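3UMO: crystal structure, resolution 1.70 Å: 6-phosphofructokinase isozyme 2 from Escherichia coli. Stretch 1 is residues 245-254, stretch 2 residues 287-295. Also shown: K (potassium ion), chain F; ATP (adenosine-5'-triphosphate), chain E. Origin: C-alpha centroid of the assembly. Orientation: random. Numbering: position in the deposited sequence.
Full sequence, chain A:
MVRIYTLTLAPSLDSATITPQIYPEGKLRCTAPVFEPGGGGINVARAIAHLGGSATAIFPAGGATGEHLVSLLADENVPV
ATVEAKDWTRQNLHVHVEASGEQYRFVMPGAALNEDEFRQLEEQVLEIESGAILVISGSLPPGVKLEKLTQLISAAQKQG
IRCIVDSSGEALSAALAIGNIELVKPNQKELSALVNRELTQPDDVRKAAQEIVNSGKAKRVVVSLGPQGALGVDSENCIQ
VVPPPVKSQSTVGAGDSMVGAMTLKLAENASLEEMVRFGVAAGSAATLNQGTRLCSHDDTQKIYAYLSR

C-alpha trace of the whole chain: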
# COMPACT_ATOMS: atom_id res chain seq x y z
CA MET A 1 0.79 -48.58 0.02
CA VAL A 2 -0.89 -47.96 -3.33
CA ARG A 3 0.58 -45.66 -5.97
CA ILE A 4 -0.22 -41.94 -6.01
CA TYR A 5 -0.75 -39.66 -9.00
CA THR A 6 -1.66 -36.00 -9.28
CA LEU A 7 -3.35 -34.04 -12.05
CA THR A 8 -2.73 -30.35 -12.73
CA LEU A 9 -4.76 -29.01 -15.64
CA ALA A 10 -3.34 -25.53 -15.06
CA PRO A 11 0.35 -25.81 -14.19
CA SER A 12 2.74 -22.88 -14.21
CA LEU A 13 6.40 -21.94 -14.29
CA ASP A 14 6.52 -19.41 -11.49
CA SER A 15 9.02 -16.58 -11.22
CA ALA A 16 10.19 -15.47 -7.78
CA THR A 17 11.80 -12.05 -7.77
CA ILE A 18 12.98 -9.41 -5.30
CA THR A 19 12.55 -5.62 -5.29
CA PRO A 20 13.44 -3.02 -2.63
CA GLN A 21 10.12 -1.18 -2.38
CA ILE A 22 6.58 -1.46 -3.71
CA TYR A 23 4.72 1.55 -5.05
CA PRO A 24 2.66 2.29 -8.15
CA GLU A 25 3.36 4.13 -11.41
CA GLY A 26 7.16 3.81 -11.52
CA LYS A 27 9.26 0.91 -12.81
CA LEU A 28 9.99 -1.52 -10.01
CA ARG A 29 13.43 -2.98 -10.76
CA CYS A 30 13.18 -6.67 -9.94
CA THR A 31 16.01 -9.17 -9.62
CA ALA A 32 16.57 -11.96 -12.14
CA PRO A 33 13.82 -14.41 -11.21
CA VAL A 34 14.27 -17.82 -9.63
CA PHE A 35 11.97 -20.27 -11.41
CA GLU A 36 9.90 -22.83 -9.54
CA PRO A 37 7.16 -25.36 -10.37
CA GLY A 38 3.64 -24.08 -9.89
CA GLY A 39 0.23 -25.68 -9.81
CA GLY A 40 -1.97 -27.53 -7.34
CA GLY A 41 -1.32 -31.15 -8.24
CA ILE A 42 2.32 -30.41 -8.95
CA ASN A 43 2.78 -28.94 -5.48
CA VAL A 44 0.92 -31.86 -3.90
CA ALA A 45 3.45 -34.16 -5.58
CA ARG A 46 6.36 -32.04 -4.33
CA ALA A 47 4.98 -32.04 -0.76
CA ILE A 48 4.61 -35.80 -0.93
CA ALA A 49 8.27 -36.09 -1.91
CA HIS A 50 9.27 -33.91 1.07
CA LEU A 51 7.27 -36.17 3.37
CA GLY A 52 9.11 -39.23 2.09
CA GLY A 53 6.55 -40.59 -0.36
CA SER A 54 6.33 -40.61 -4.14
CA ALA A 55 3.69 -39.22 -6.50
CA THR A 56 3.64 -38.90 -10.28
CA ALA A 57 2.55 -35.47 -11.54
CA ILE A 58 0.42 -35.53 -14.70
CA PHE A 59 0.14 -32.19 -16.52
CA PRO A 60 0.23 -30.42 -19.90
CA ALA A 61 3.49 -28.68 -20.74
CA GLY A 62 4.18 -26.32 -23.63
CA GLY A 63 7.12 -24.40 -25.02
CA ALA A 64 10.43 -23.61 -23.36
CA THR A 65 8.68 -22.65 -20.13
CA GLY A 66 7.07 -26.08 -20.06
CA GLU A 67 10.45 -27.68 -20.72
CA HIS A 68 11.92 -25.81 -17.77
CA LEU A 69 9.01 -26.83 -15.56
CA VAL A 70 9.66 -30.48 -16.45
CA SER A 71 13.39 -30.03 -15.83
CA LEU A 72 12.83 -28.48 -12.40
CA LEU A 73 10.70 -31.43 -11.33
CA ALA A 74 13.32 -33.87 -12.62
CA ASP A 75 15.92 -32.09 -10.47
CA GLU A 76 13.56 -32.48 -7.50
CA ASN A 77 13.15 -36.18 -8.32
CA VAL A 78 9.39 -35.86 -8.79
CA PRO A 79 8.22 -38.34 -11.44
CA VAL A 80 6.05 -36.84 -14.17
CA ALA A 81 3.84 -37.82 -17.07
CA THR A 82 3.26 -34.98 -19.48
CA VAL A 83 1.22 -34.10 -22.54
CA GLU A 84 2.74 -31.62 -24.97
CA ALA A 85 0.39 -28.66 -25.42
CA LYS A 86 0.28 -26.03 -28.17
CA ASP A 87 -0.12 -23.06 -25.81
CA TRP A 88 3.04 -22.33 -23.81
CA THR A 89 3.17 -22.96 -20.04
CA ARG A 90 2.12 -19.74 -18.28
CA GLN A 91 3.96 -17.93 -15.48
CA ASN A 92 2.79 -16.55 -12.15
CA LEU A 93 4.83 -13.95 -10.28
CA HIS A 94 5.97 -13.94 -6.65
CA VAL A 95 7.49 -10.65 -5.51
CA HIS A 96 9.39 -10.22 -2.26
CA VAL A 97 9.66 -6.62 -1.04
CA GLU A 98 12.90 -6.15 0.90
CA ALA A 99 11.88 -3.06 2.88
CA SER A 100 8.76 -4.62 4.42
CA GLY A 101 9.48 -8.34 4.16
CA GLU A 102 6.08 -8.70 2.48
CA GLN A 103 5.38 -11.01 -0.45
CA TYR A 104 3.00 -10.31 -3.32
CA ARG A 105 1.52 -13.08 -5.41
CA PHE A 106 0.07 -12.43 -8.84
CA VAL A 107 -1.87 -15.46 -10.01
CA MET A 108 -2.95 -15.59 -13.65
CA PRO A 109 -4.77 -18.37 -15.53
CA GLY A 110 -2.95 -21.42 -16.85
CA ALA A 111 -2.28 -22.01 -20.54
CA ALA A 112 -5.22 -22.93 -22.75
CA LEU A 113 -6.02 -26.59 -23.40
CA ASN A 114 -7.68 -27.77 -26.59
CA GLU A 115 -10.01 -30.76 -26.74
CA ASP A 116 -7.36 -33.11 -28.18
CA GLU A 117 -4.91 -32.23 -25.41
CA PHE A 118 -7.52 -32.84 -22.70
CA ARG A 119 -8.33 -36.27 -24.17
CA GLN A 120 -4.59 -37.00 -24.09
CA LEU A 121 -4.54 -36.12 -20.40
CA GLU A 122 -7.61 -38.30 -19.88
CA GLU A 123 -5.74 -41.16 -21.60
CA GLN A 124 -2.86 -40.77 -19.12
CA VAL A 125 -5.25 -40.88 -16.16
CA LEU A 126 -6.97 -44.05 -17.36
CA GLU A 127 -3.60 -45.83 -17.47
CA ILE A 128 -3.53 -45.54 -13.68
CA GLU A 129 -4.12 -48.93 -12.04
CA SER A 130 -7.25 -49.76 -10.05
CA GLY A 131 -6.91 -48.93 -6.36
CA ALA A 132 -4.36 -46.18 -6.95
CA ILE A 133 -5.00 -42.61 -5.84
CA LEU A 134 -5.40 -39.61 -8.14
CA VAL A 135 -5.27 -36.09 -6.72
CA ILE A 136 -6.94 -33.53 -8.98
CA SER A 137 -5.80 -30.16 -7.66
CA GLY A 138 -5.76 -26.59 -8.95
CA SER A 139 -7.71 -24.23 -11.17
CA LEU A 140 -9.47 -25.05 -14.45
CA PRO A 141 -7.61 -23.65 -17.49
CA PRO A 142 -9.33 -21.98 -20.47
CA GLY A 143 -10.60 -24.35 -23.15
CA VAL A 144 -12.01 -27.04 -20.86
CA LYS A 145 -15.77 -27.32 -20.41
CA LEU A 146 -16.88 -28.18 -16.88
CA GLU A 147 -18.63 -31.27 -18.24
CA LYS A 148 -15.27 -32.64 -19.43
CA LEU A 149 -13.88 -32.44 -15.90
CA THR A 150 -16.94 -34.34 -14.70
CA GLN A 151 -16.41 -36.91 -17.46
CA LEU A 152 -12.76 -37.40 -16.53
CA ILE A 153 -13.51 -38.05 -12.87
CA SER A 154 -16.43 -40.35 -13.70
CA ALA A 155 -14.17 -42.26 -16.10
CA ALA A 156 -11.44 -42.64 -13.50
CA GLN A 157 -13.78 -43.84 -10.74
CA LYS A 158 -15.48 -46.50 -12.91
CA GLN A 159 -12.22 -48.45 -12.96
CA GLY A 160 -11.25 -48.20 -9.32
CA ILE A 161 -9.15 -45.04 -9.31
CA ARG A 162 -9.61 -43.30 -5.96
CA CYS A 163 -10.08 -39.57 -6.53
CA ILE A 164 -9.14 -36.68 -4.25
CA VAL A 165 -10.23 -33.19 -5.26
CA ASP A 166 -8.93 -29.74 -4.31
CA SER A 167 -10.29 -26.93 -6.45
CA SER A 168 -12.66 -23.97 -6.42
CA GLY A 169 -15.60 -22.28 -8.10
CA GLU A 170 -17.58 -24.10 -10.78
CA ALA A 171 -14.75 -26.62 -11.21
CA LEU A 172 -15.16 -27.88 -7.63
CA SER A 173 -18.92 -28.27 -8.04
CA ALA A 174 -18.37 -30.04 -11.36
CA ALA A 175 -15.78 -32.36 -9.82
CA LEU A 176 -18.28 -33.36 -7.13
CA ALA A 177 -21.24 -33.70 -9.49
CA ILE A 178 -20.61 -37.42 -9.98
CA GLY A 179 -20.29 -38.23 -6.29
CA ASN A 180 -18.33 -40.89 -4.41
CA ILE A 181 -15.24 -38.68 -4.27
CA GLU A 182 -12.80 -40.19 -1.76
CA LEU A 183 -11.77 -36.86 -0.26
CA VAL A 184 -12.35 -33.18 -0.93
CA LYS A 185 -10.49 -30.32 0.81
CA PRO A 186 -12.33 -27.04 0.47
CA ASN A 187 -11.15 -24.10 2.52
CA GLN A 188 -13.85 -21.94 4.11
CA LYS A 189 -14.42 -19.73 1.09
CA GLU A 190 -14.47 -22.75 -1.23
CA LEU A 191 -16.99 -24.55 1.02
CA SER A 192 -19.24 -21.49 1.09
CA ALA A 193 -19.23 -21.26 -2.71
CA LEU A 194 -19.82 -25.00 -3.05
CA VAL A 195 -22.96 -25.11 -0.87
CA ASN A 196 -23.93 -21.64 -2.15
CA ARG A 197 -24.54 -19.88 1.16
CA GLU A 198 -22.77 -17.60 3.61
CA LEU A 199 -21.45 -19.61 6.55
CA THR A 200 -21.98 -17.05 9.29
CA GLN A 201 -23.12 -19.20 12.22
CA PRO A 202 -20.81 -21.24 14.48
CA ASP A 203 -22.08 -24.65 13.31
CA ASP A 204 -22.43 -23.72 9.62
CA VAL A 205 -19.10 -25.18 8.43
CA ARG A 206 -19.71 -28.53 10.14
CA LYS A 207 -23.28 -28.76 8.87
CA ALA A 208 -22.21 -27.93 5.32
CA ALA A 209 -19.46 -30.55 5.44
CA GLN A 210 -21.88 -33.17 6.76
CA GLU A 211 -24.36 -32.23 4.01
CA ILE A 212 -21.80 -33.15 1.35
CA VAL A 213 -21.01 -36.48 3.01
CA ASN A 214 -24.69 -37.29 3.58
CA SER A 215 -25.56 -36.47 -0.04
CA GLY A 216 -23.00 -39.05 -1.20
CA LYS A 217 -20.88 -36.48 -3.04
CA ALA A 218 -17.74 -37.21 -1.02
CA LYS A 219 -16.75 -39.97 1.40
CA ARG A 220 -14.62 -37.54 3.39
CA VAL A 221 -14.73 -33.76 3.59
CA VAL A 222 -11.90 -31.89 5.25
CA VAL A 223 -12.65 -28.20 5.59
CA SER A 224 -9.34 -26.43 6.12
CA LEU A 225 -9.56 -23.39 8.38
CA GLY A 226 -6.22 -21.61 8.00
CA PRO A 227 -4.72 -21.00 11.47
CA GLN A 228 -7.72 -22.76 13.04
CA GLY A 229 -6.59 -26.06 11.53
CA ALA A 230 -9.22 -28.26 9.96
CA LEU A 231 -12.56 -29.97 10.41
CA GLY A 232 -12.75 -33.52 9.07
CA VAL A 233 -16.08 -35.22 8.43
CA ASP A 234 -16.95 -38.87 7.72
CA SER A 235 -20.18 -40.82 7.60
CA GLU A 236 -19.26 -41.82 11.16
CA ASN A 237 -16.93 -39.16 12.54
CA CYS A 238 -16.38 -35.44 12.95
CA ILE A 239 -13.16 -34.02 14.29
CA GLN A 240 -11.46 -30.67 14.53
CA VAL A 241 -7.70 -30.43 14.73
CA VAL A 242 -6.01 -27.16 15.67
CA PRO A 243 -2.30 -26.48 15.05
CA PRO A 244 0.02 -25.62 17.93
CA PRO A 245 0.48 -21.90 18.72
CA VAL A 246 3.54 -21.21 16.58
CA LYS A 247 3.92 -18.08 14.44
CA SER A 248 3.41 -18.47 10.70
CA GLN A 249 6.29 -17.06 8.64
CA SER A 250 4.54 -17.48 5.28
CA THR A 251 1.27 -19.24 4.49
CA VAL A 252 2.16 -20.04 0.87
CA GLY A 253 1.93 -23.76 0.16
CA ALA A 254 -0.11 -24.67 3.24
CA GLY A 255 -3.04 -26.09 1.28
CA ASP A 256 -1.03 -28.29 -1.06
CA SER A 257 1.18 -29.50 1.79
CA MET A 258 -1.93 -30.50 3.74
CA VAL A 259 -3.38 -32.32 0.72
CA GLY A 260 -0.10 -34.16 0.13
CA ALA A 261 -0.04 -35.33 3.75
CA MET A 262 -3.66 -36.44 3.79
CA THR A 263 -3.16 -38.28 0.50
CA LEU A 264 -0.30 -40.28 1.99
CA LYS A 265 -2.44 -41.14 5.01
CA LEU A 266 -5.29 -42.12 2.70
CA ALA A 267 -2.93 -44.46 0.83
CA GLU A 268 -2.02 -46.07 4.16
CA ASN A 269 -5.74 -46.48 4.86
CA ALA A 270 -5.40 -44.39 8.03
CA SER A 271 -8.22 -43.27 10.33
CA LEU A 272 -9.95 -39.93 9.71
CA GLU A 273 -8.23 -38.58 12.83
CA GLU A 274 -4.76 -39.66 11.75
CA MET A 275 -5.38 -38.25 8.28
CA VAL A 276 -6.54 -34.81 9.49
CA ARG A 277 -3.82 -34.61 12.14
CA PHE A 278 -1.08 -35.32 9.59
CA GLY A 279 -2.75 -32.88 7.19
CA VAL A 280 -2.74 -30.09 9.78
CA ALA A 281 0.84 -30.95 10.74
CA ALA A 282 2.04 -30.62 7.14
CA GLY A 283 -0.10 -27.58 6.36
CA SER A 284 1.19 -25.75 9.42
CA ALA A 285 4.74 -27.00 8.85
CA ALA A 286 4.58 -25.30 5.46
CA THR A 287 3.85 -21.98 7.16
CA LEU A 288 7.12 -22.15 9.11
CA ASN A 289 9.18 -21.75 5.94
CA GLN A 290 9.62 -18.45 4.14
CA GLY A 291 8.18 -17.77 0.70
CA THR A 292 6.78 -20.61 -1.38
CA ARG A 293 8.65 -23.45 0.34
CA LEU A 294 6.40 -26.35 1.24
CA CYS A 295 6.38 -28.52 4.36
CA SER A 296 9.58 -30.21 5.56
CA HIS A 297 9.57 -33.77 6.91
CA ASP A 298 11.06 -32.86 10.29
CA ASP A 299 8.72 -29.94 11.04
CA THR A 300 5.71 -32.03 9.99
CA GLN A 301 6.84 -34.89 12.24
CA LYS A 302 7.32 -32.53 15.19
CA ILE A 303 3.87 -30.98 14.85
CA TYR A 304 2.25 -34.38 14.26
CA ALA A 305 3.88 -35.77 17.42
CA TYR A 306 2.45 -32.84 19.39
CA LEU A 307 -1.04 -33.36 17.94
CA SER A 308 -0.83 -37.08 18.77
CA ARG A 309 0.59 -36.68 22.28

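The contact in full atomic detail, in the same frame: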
# COMPACT_ATOMS: atom_id res chain seq x y z
N PRO A 245 0.36 -23.36 18.81
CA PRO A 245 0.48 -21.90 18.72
C PRO A 245 1.90 -21.47 18.38
O PRO A 245 2.64 -21.00 19.24
CB PRO A 245 0.09 -21.42 20.12
CG PRO A 245 0.41 -22.57 21.02
CD PRO A 245 0.21 -23.82 20.20
N VAL A 246 2.26 -21.64 17.11
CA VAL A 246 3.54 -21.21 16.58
C VAL A 246 3.29 -20.21 15.46
O VAL A 246 2.37 -20.38 14.67
CB VAL A 246 4.35 -22.40 16.03
CG1 VAL A 246 5.71 -21.93 15.51
CG2 VAL A 246 4.53 -23.45 17.11
N LYS A 247 4.11 -19.16 15.41
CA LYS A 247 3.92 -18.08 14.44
C LYS A 247 4.19 -18.51 13.00
O LYS A 247 5.22 -19.10 12.69
CB LYS A 247 4.81 -16.89 14.79
CG LYS A 247 4.57 -15.66 13.93
CD LYS A 247 5.62 -14.59 14.20
CE LYS A 247 6.55 -14.41 13.01
NZ LYS A 247 7.88 -13.87 13.40
N SER A 248 3.24 -18.20 12.12
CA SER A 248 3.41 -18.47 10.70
C SER A 248 4.39 -17.45 10.12
O SER A 248 4.27 -16.25 10.38
CB SER A 248 2.06 -18.40 9.99
OG SER A 248 2.23 -18.29 8.58
N GLN A 249 5.36 -17.94 9.35
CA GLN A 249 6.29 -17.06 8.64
C GLN A 249 5.74 -16.68 7.27
O GLN A 249 5.88 -15.54 6.81
CB GLN A 249 7.65 -17.74 8.50
CG GLN A 249 8.36 -17.97 9.83
CD GLN A 249 8.73 -16.67 10.53
OE1 GLN A 249 8.66 -16.58 11.76
NE2 GLN A 249 9.15 -15.68 9.76
N SER A 250 5.12 -17.66 6.61
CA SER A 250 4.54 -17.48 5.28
C SER A 250 3.57 -18.61 4.98
O SER A 250 3.94 -19.78 5.01
CB SER A 250 5.64 -17.43 4.22
OG SER A 250 5.11 -17.69 2.94
N THR A 251 2.33 -18.25 4.67
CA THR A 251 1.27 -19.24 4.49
C THR A 251 1.26 -19.93 3.12
O THR A 251 0.53 -20.90 2.92
CB THR A 251 -0.12 -18.62 4.73
OG1 THR A 251 -0.28 -17.47 3.90
CG2 THR A 251 -0.25 -18.20 6.19
N VAL A 252 2.07 -19.44 2.19
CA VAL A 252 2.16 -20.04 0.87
C VAL A 252 2.49 -21.52 0.93
O VAL A 252 3.45 -21.93 1.58
CB VAL A 252 3.22 -19.33 0.01
CG1 VAL A 252 3.30 -19.98 -1.36
CG2 VAL A 252 2.90 -17.85 -0.11
N GLY A 253 1.68 -22.33 0.25
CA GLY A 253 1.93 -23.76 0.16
C GLY A 253 1.27 -24.59 1.25
O GLY A 253 1.44 -25.80 1.28
N ALA A 254 0.52 -23.94 2.14
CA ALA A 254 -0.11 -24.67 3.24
C ALA A 254 -1.13 -25.69 2.73
O ALA A 254 -1.15 -26.84 3.18
CB ALA A 254 -0.76 -23.71 4.20
N THR A 287 3.87 -23.38 6.78
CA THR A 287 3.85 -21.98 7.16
C THR A 287 5.10 -21.53 7.91
O THR A 287 5.32 -20.34 8.09
CB THR A 287 2.61 -21.62 8.00
OG1 THR A 287 2.77 -22.12 9.34
CG2 THR A 287 1.35 -22.21 7.39
N LEU A 288 5.91 -22.49 8.35
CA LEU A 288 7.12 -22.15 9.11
C LEU A 288 8.27 -21.70 8.22
O LEU A 288 9.21 -21.05 8.67
CB LEU A 288 7.57 -23.34 9.95
CG LEU A 288 6.52 -23.85 10.91
CD1 LEU A 288 7.04 -25.08 11.66
CD2 LEU A 288 6.10 -22.74 11.87
N ASN A 289 8.17 -22.07 6.94
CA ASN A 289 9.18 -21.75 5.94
C ASN A 289 8.82 -20.51 5.15
O ASN A 289 7.66 -20.29 4.82
CB ASN A 289 9.37 -22.93 4.98
CG ASN A 289 9.83 -24.19 5.68
OD1 ASN A 289 10.50 -24.13 6.71
ND2 ASN A 289 9.47 -25.34 5.13
N GLN A 290 9.83 -19.70 4.85
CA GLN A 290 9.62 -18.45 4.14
C GLN A 290 9.25 -18.67 2.68
O GLN A 290 9.59 -19.69 2.09
CB GLN A 290 10.86 -17.56 4.23
N GLY A 291 8.55 -17.70 2.10
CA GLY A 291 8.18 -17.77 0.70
C GLY A 291 7.32 -18.95 0.34
O GLY A 291 6.40 -19.32 1.07
N THR A 292 7.62 -19.56 -0.81
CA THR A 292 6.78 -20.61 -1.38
C THR A 292 7.16 -22.03 -0.94
O THR A 292 6.53 -22.99 -1.37
CB THR A 292 6.82 -20.55 -2.91
OG1 THR A 292 8.17 -20.73 -3.36
CG2 THR A 292 6.30 -19.21 -3.41
N ARG A 293 8.18 -22.15 -0.11
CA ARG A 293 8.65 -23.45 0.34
C ARG A 293 7.54 -24.22 1.03
O ARG A 293 6.81 -23.68 1.86
CB ARG A 293 9.84 -23.28 1.29
CG ARG A 293 10.97 -22.46 0.71
CD ARG A 293 11.99 -22.08 1.77
NE ARG A 293 12.54 -23.25 2.45
CZ ARG A 293 13.07 -23.22 3.67
NH1 ARG A 293 13.13 -22.08 4.35
NH2 ARG A 293 13.55 -24.34 4.20
N LEU A 294 7.42 -25.49 0.67
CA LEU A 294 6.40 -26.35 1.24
C LEU A 294 6.85 -26.93 2.57
O LEU A 294 7.88 -26.53 3.11
CB LEU A 294 6.04 -27.47 0.27
CG LEU A 294 5.75 -27.01 -1.16
CD1 LEU A 294 5.65 -28.18 -2.11
CD2 LEU A 294 4.49 -26.17 -1.20
N CYS A 295 6.08 -27.87 3.08
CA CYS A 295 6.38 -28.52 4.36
C CYS A 295 7.68 -29.33 4.32
O CYS A 295 8.00 -29.96 3.30
CB CYS A 295 5.23 -29.45 4.74
SG CYS A 295 4.89 -30.74 3.49
K K F . 5.79 -21.23 3.04
PG ATP E . -3.83 -22.44 0.05
O1G ATP E . -4.34 -23.22 -1.11
O2G ATP E . -2.32 -22.67 0.05
O3G ATP E . -4.16 -20.99 -0.01
PB ATP E . -5.87 -23.29 1.67
O1B ATP E . -6.63 -21.92 1.72
O2B ATP E . -6.50 -24.32 0.72
O3B ATP E . -4.32 -23.09 1.38
PA ATP E . -5.66 -23.42 4.54
O1A ATP E . -5.43 -21.94 4.52
O2A ATP E . -6.79 -23.85 5.48
O3A ATP E . -5.93 -23.96 3.11
O5' ATP E . -4.26 -24.11 4.95
C5' ATP E . -4.23 -25.47 5.22
C4' ATP E . -3.63 -25.89 6.49
O4' ATP E . -2.38 -25.17 6.65
C3' ATP E . -4.42 -25.47 7.65
O3' ATP E . -5.42 -26.37 7.94
C2' ATP E . -3.40 -25.37 8.72
O2' ATP E . -3.02 -26.62 9.13
C1' ATP E . -2.26 -24.76 7.99
N9 ATP E . -2.28 -23.30 8.07
C8 ATP E . -2.75 -22.46 7.14
N7 ATP E . -2.59 -21.20 7.61
C5 ATP E . -2.03 -21.25 8.83
C6 ATP E . -1.63 -20.28 9.76
N6 ATP E . -1.82 -18.82 9.48
N1 ATP E . -1.08 -20.69 10.92
C2 ATP E . -0.91 -21.99 11.19
N3 ATP E . -1.27 -22.94 10.31
C4 ATP E . -1.83 -22.60 9.14
O HOH W 1 2.25 -21.75 12.26

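A potassium ion sits where the two loops meet, held by backbone carbonyls from both: Ser250 O at 3.1 Å and Val252 O at 2.9 Å from K from the first loop, Asn289 O at 2.8 Å, Gly291 O at 2.8 Å and Arg293 O at 2.9 Å from K from the second, with one further ligand from elsewhere in the structure. The example illustrates a general principle: two segments without regular secondary structure can be joined by a cation that gathers their carbonyl oxygens. Such oxygens carry partial negative charge and would not attract one another unaided; Val252 O and Arg293 O lie only 3.8 Å apart, with the ion bound to both. In each loop the ligands alternate along the sequence.

Beside the ion, direct hydrogen bonds tie the loops together. Thr287 O accepts from two successive amides, Gln249 N at 2.7 Å and Ser250 N at 3.1 Å, the second bond being the straighter. Thr287 CA also approaches Ser250 O at 3.1 Å in a CA-H...O contact, so Ser250 O meets both the ion and this polarized C-H group. The hydroxyl of Ser250 adds a third hydrogen bond, from OG to Gly291 O at 2.8 Å; that carbonyl thus serves hydroxyl and metal together.

Turns shape the two backbones. A type II turn runs from Thr251 to Ala254, closed by Ala254 N donating to Thr251 O at 3.1 Å, and a type II' turn spans Gln290 to Arg293. Gly253, at the N-cap position before a helix, has backbone angles that call for glycine, and its surroundings agree: an ideal CB would lie 2.8 Å from Leu294 CD2, a clash. The glycine instead lets Leu294 CD2 rest 3.8 Å from Gly253 CA. At Gly291 the positive phi by itself favours glycine; a CB there would point away from the partner loop.

Apolar packing completes the contact. Val252 points toward the second loop, its CG1 3.5 Å from Thr292 CA. Farther from the ion, Leu288 starts away from its partner, yet the end of its side chain returns, bringing CD2 to 3.7 Å from Val246 CG1. Nearby, a water donates to Val246 O at 2.8 Å and to Thr287 OG1 at 3.0 Å from its oxygen, bridging the loops.

Thr287 and Ala254 also border the nucleotide of this phosphofructokinase: Thr287 CG2 lies 3.7 Å from ATP C4, and Ala254 CB 3.3 Å from ATP O4'.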